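Local structure of EDD domain protein, DegV family (Ruminococcus gnavus, 3JR7) at residues Val279-Gly283 and Ile284-Tyr288; Thr185-Asn189 and Gly190-Gly194. The protein is of unknown function but probably binds a fatty acid or similar lipid. All coordinates share one frame; numbering follows the deposited sequence.

Contact 1. Residues Val279-Gly283 and Ile284-Tyr288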
ATOM      1  N   VAL A 279      -9.294  -3.229  -5.953  1.00 23.45           N
ATOM      2  CA  VAL A 279      -8.862  -4.474  -5.298  1.00 23.50           C
ATOM      3  C   VAL A 279      -9.365  -4.567  -3.889  1.00 23.63           C
ATOM      4  O   VAL A 279      -9.628  -3.541  -3.240  1.00 22.77           O
ATOM      5  CB  VAL A 279      -7.329  -4.627  -5.195  1.00 23.58           C
ATOM      6  CG1 VAL A 279      -6.791  -4.902  -6.495  1.00 25.02           C
ATOM      7  CG2 VAL A 279      -6.667  -3.365  -4.512  1.00 21.19           C
ATOM      8  N   ASP A 280      -9.460  -5.806  -3.411  1.00 23.64           N
ATOM      9  CA  ASP A 280      -9.740  -6.097  -2.023  1.00 24.71           C
ATOM     10  C   ASP A 280      -8.498  -5.847  -1.225  1.00 24.41           C
ATOM     11  O   ASP A 280      -7.395  -6.163  -1.672  1.00 25.51           O
ATOM     12  CB  ASP A 280     -10.170  -7.548  -1.816  1.00 25.08           C
ATOM     13  CG  ASP A 280     -11.516  -7.839  -2.470  1.00 26.56           C
ATOM     14  OD1 ASP A 280     -12.522  -7.401  -1.920  1.00 25.15           O
ATOM     15  OD2 ASP A 280     -11.532  -8.415  -3.564  1.00 29.92           O
ATOM     16  N   THR A 281      -8.679  -5.300  -0.042  1.00 23.30           N
ATOM     17  CA  THR A 281      -7.541  -5.021   0.828  1.00 23.60           C
ATOM     18  C   THR A 281      -6.785  -6.306   1.269  1.00 23.48           C
ATOM     19  O   THR A 281      -7.383  -7.353   1.553  1.00 23.46           O
ATOM     20  CB  THR A 281      -7.959  -4.279   2.078  1.00 23.28           C
ATOM     21  OG1 THR A 281      -9.125  -4.889   2.628  1.00 23.43           O
ATOM     22  CG2 THR A 281      -8.238  -2.807   1.796  1.00 23.44           C
ATOM     23  N   SER A 282      -5.467  -6.198   1.342  1.00 22.72           N
ATOM     24  CA  SER A 282      -4.591  -7.268   1.871  1.00 22.86           C
ATOM     25  C   SER A 282      -4.836  -7.441   3.375  1.00 22.50           C
ATOM     26  O   SER A 282      -5.573  -6.675   3.980  1.00 23.02           O
ATOM     27  CB  SER A 282      -3.136  -6.856   1.685  1.00 21.74           C
ATOM     28  OG  SER A 282      -2.839  -5.751   2.587  1.00 20.93           O
ATOM     29  N   GLY A 283      -4.207  -8.439   3.990  1.00 22.74           N
ATOM     30  CA  GLY A 283      -4.301  -8.640   5.440  1.00 21.77           C
ATOM     31  C   GLY A 283      -3.906  -7.406   6.234  1.00 21.99           C
ATOM     32  O   GLY A 283      -4.647  -6.947   7.124  1.00 20.37           O
ATOM     33  N   ILE A 284      -2.714  -6.853   5.948  1.00 20.88           N
ATOM     34  CA  ILE A 284      -2.299  -5.653   6.707  1.00 19.85           C
ATOM     35  C   ILE A 284      -3.235  -4.463   6.417  1.00 19.77           C
ATOM     36  O   ILE A 284      -3.628  -3.743   7.330  1.00 20.11           O
ATOM     37  CB  ILE A 284      -0.848  -5.299   6.394  1.00 19.62           C
ATOM     38  CG1 ILE A 284       0.068  -6.427   6.906  1.00 20.43           C
ATOM     39  CG2 ILE A 284      -0.460  -3.947   7.020  1.00 18.84           C
ATOM     40  CD1 ILE A 284       0.101  -6.588   8.435  1.00 20.08           C
ATOM     41  N   SER A 285      -3.621  -4.296   5.162  1.00 19.36           N
ATOM     42  CA  SER A 285      -4.534  -3.234   4.788  1.00 20.66           C
ATOM     43  C   SER A 285      -5.886  -3.375   5.509  1.00 21.33           C
ATOM     44  O   SER A 285      -6.448  -2.396   6.002  1.00 20.41           O
ATOM     45  CB  SER A 285      -4.704  -3.195   3.264  1.00 21.30           C
ATOM     46  OG  SER A 285      -3.495  -2.753   2.587  1.00 19.92           O
ATOM     47  N   THR A 286      -6.400  -4.608   5.566  1.00 21.89           N
ATOM     48  CA  THR A 286      -7.622  -4.894   6.313  1.00 21.53           C
ATOM     49  C   THR A 286      -7.489  -4.547   7.784  1.00 22.08           C
ATOM     50  O   THR A 286      -8.367  -3.872   8.347  1.00 21.85           O
ATOM     51  CB  THR A 286      -7.999  -6.345   6.144  1.00 21.95           C
ATOM     52  OG1 THR A 286      -8.380  -6.545   4.767  1.00 22.15           O
ATOM     53  CG2 THR A 286      -9.095  -6.740   7.116  1.00 20.94           C
ATOM     54  N   VAL A 287      -6.380  -4.947   8.407  1.00 22.19           N
ATOM     55  CA  VAL A 287      -6.190  -4.665   9.819  1.00 22.88           C
ATOM     56  C   VAL A 287      -6.263  -3.167  10.139  1.00 22.90           C
ATOM     57  O   VAL A 287      -6.891  -2.760  11.123  1.00 23.14           O
ATOM     58  CB  VAL A 287      -4.861  -5.253  10.319  1.00 23.87           C
ATOM     59  CG1 VAL A 287      -4.506  -4.718  11.706  1.00 24.90           C
ATOM     60  CG2 VAL A 287      -4.916  -6.828  10.322  1.00 23.72           C
ATOM     61  N   TYR A 288      -5.615  -2.335   9.326  1.00 23.47           N
ATOM     62  CA  TYR A 288      -5.578  -0.889   9.575  1.00 22.37           C
ATOM     63  C   TYR A 288      -6.739  -0.117   8.939  1.00 22.40           C
ATOM     64  O   TYR A 288      -7.158   0.914   9.476  1.00 23.43           O
ATOM     65  CB  TYR A 288      -4.198  -0.322   9.192  1.00 22.61           C
ATOM     66  CG  TYR A 288      -3.142  -0.783  10.186  1.00 22.23           C
ATOM     67  CD1 TYR A 288      -3.038  -0.180  11.442  1.00 22.99           C
ATOM     68  CD2 TYR A 288      -2.347  -1.867   9.942  1.00 21.49           C
ATOM     69  CE1 TYR A 288      -2.114  -0.570  12.353  1.00 23.05           C
ATOM     70  CE2 TYR A 288      -1.385  -2.312  10.901  1.00 20.64           C
ATOM     71  CZ  TYR A 288      -1.291  -1.657  12.097  1.00 23.16           C
ATOM     72  OH  TYR A 288      -0.403  -2.051  13.088  1.00 25.76           O
TER
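Ser282 sits at the N-cap of helix 283-289 and accepts a hydrogen bond on its side chain from the backbone of Ser285. The N of Ser285 lies 3.1 Å from OG of Ser282, with an N-H...O angle of 161°. OG reaches this amide because it stands between the backbone N and the carbonyl carbon of its own residue (chi1 70°). The carbonyl O of Ser282 is gripped twice by Thr286. The N of Thr286 comes nearly end-on at 2.7 Å from Ser282 O. The hydroxyl OG1 of Thr286 donates to the same Ser282 O over 2.9 Å, from above the carbonyl plane. OG1 of Thr281 lies 2.8 Å from OG1 of Thr286, the two side chains crossing at about a right angle. Beside this polar pair, CB of Thr281 packs on CB of Ser285 at 3.6 Å. The helical pattern that begins with Thr286 N continues one residue on, Val287 N donating to Gly283 O over 2.9 Å.

A second shell fixes these groups. Ser282 OG is also hydrogen-bonded to Cys29 O, and Glu31 OE2 binds both Ser282 N and Ser285 OG. Asp58 receives Ile284 N at the helix start. With an alanine in place of Ser282, the first-turn amide of Ser285 and the carbonyl of Cys29 would probably each lose a partner. Ser285 and Tyr288 line the pocket that holds a polyether molecule, probably from the crystallisation liquor. The turn leads from strand 275-280, at the edge of its sheet beside strand 248-253, into helix 283-289. There Thr286 and Val287 pack on helix 64-73, and Val287 and Tyr288 reach helix 184-188.

Contact 2. Residues Thr185-Asn189 and Gly190-Gly194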
ATOM      1  N   THR A 185      -7.573   1.399  14.997  1.00 27.49           N
ATOM      2  CA  THR A 185      -6.380   0.538  14.904  1.00 26.31           C
ATOM      3  C   THR A 185      -5.146   1.393  14.546  1.00 26.39           C
ATOM      4  O   THR A 185      -4.091   1.269  15.186  1.00 26.57           O
ATOM      5  CB  THR A 185      -6.581  -0.618  13.922  1.00 26.34           C
ATOM      6  OG1 THR A 185      -7.850  -1.239  14.204  1.00 26.79           O
ATOM      7  CG2 THR A 185      -5.441  -1.680  14.059  1.00 23.19           C
ATOM      8  N   LEU A 186      -5.305   2.310  13.600  1.00 25.23           N
ATOM      9  CA  LEU A 186      -4.240   3.277  13.283  1.00 25.54           C
ATOM     10  C   LEU A 186      -3.891   4.150  14.493  1.00 27.44           C
ATOM     11  O   LEU A 186      -2.703   4.394  14.797  1.00 26.48           O
ATOM     12  CB  LEU A 186      -4.614   4.150  12.071  1.00 24.63           C
ATOM     13  CG  LEU A 186      -4.479   3.497  10.664  1.00 21.95           C
ATOM     14  CD1 LEU A 186      -5.298   4.276   9.598  1.00 17.65           C
ATOM     15  CD2 LEU A 186      -2.972   3.256  10.219  1.00 21.74           C
ATOM     16  N   ARG A 187      -4.915   4.615  15.202  1.00 28.33           N
ATOM     17  CA  ARG A 187      -4.677   5.520  16.325  1.00 30.78           C
ATOM     18  C   ARG A 187      -3.952   4.793  17.441  1.00 30.73           C
ATOM     19  O   ARG A 187      -2.901   5.230  17.896  1.00 31.29           O
ATOM     20  CB  ARG A 187      -6.007   6.106  16.816  1.00 31.53           C
ATOM     21  CG  ARG A 187      -5.929   6.824  18.180  1.00 37.22           C
ATOM     22  CD  ARG A 187      -5.225   8.156  18.104  1.00 43.02           C
ATOM     23  NE  ARG A 187      -5.951   9.093  17.238  1.00 48.00           N
ATOM     24  CZ  ARG A 187      -5.496  10.279  16.822  1.00 48.94           C
ATOM     25  NH1 ARG A 187      -4.295  10.729  17.173  1.00 48.41           N
ATOM     26  NH2 ARG A 187      -6.267  11.017  16.029  1.00 50.66           N
ATOM     27  N   LYS A 188      -4.488   3.645  17.822  1.00 31.21           N
ATOM     28  CA  LYS A 188      -3.988   2.897  18.961  1.00 32.44           C
ATOM     29  C   LYS A 188      -2.595   2.312  18.693  1.00 32.36           C
ATOM     30  O   LYS A 188      -1.784   2.171  19.621  1.00 32.14           O
ATOM     31  CB  LYS A 188      -5.005   1.809  19.389  1.00 33.36           C
ATOM     32  CG  LYS A 188      -6.331   2.384  20.074  1.00 36.84           C
ATOM     33  CD  LYS A 188      -7.137   3.420  19.183  1.00 41.49           C
ATOM     34  CE  LYS A 188      -8.266   4.226  19.887  1.00 43.26           C
ATOM     35  NZ  LYS A 188      -8.895   5.278  18.973  1.00 44.95           N
ATOM     36  N   ASN A 189      -2.282   1.986  17.447  1.00 31.70           N
ATOM     37  CA  ASN A 189      -0.917   1.495  17.132  1.00 31.83           C
ATOM     38  C   ASN A 189       0.087   2.609  16.791  1.00 31.37           C
ATOM     39  O   ASN A 189       1.197   2.330  16.334  1.00 30.59           O
ATOM     40  CB  ASN A 189      -0.962   0.410  16.036  1.00 32.17           C
ATOM     41  CG  ASN A 189      -1.615  -0.863  16.509  1.00 35.15           C
ATOM     42  OD1 ASN A 189      -2.254  -0.882  17.540  1.00 40.40           O
ATOM     43  ND2 ASN A 189      -1.484  -1.918  15.754  1.00 39.78           N
ATOM     44  N   GLY A 190      -0.283   3.866  17.027  1.00 30.94           N
ATOM     45  CA  GLY A 190       0.683   4.979  17.002  1.00 31.27           C
ATOM     46  C   GLY A 190       0.992   5.497  15.599  1.00 31.01           C
ATOM     47  O   GLY A 190       2.033   6.129  15.373  1.00 30.63           O
ATOM     48  N   ARG A 191       0.090   5.241  14.654  1.00 29.97           N
ATOM     49  CA  ARG A 191       0.254   5.689  13.255  1.00 29.41           C
ATOM     50  C   ARG A 191      -0.422   7.021  12.913  1.00 29.42           C
ATOM     51  O   ARG A 191      -0.377   7.457  11.783  1.00 28.15           O
ATOM     52  CB  ARG A 191      -0.262   4.597  12.311  1.00 29.20           C
ATOM     53  CG  ARG A 191       0.783   3.556  11.966  1.00 29.60           C
ATOM     54  CD  ARG A 191       1.293   2.738  13.118  1.00 29.63           C
ATOM     55  NE  ARG A 191       2.343   1.838  12.681  1.00 28.64           N
ATOM     56  CZ  ARG A 191       2.831   0.832  13.395  1.00 31.16           C
ATOM     57  NH1 ARG A 191       2.325   0.517  14.595  1.00 31.51           N
ATOM     58  NH2 ARG A 191       3.817   0.110  12.895  1.00 29.84           N
ATOM     59  N   LEU A 192      -1.044   7.667  13.889  1.00 30.67           N
ATOM     60  CA  LEU A 192      -1.793   8.902  13.636  1.00 32.46           C
ATOM     61  C   LEU A 192      -1.244  10.033  14.510  1.00 34.86           C
ATOM     62  O   LEU A 192      -1.949  10.974  14.860  1.00 32.36           O
ATOM     63  CB  LEU A 192      -3.289   8.691  13.916  1.00 32.24           C
ATOM     64  CG  LEU A 192      -4.078   7.729  13.048  1.00 30.60           C
ATOM     65  CD1 LEU A 192      -5.582   7.906  13.336  1.00 28.31           C
ATOM     66  CD2 LEU A 192      -3.778   8.032  11.554  1.00 30.11           C
ATOM     67  N   THR A 193       0.027   9.940  14.869  1.00 38.40           N
ATOM     68  CA  THR A 193       0.521  10.851  15.887  1.00 41.47           C
ATOM     69  C   THR A 193       0.571  12.293  15.359  1.00 43.46           C
ATOM     70  O   THR A 193       0.740  12.554  14.177  1.00 42.64           O
ATOM     71  CB  THR A 193       1.854  10.412  16.482  1.00 41.73           C
ATOM     72  OG1 THR A 193       2.835  10.333  15.459  1.00 44.46           O
ATOM     73  CG2 THR A 193       1.709   9.057  17.158  1.00 43.58           C
ATOM     74  N   GLY A 194       0.361  13.235  16.261  1.00 46.44           N
ATOM     75  CA  GLY A 194       0.228  14.613  15.866  1.00 49.34           C
ATOM     76  C   GLY A 194      -1.224  14.962  15.622  1.00 51.75           C
ATOM     77  O   GLY A 194      -1.734  15.892  16.257  1.00 53.10           O
TER
HETATM   78  O   HOH W   1      -1.658   7.407  16.692  1.00 27.48           O
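Leu186 O accepts from Arg191 N, and Arg187 O from Gly190 N, the paired backbone bonds of a Schellman motif that ends helix 184-188. The longer-span bond measures 2.9 Å from Arg191 N to Leu186 O. The inner one is 3.1 Å from Gly190 N to Arg187 O, with the donor well above the carbonyl plane. Gly190 is the C-prime residue and has the positive phi of the motif (82°). A side chain there would run into Asn189 O.

Past the turn, Leu192 folds back on the helix. Its CG rests 3.7 Å from CB of Leu186, and its CD1 lies near CB of Arg187. Ile217 of strand 217-224 touches both leucines. Arg187 bends over the same residue, Leu192. Its CG is anti to the backbone N (chi1 167°), and further bends at chi2 and chi3 turn the guanidinium back toward Leu192. CB of Leu192 then lies under the centre of one guanidinium face, 3.9 Å from its plane. Arg187 NH1 is hydrogen-bonded beyond the turn to Ile195 O. A water links the two backbones, donating to Arg187 O and accepting from Leu192 N.

CD2 of Leu186 meets CB of Arg191 at 3.7 Å, the two side chains crossing at about a right angle. Arg191 belongs to the pocket that holds the polyether molecule, and its NE donates to Leu108 O. Asn189 is tied outward, its OD1 to Lys79 NZ and its ND2 to Ala78 O. The Arg191 chain bends at chi2 and curls back to the turn. NH1 of Arg191 thereby donates to Asn189 O over 2.8 Å, with that oxygen 24° out of the guanidinium plane.

How the contacts relate
Contact 2 comes first along the chain, at the end of helix 184-188. Contact 1 follows at the start of helix 283-289, after strand 275-280. Their centres are about 17 Å apart, yet the two helices touch. OH of Tyr288 lies 2.9 Å from ND2 of Asn189, a probable hydrogen bond, and CD1 of Tyr288 packs 3.6 Å from CD2 of Leu186. Strands 176-179 and 275-280, which precede the two helices, belong to the same mixed sheet. Ser285 and Tyr288 of contact 1 and Arg191 of contact 2 belong to one pocket, where a polyether probably from the crystallisation liquor is bound. Such molecules often mark pockets, and a lipid site would fit the DegV family.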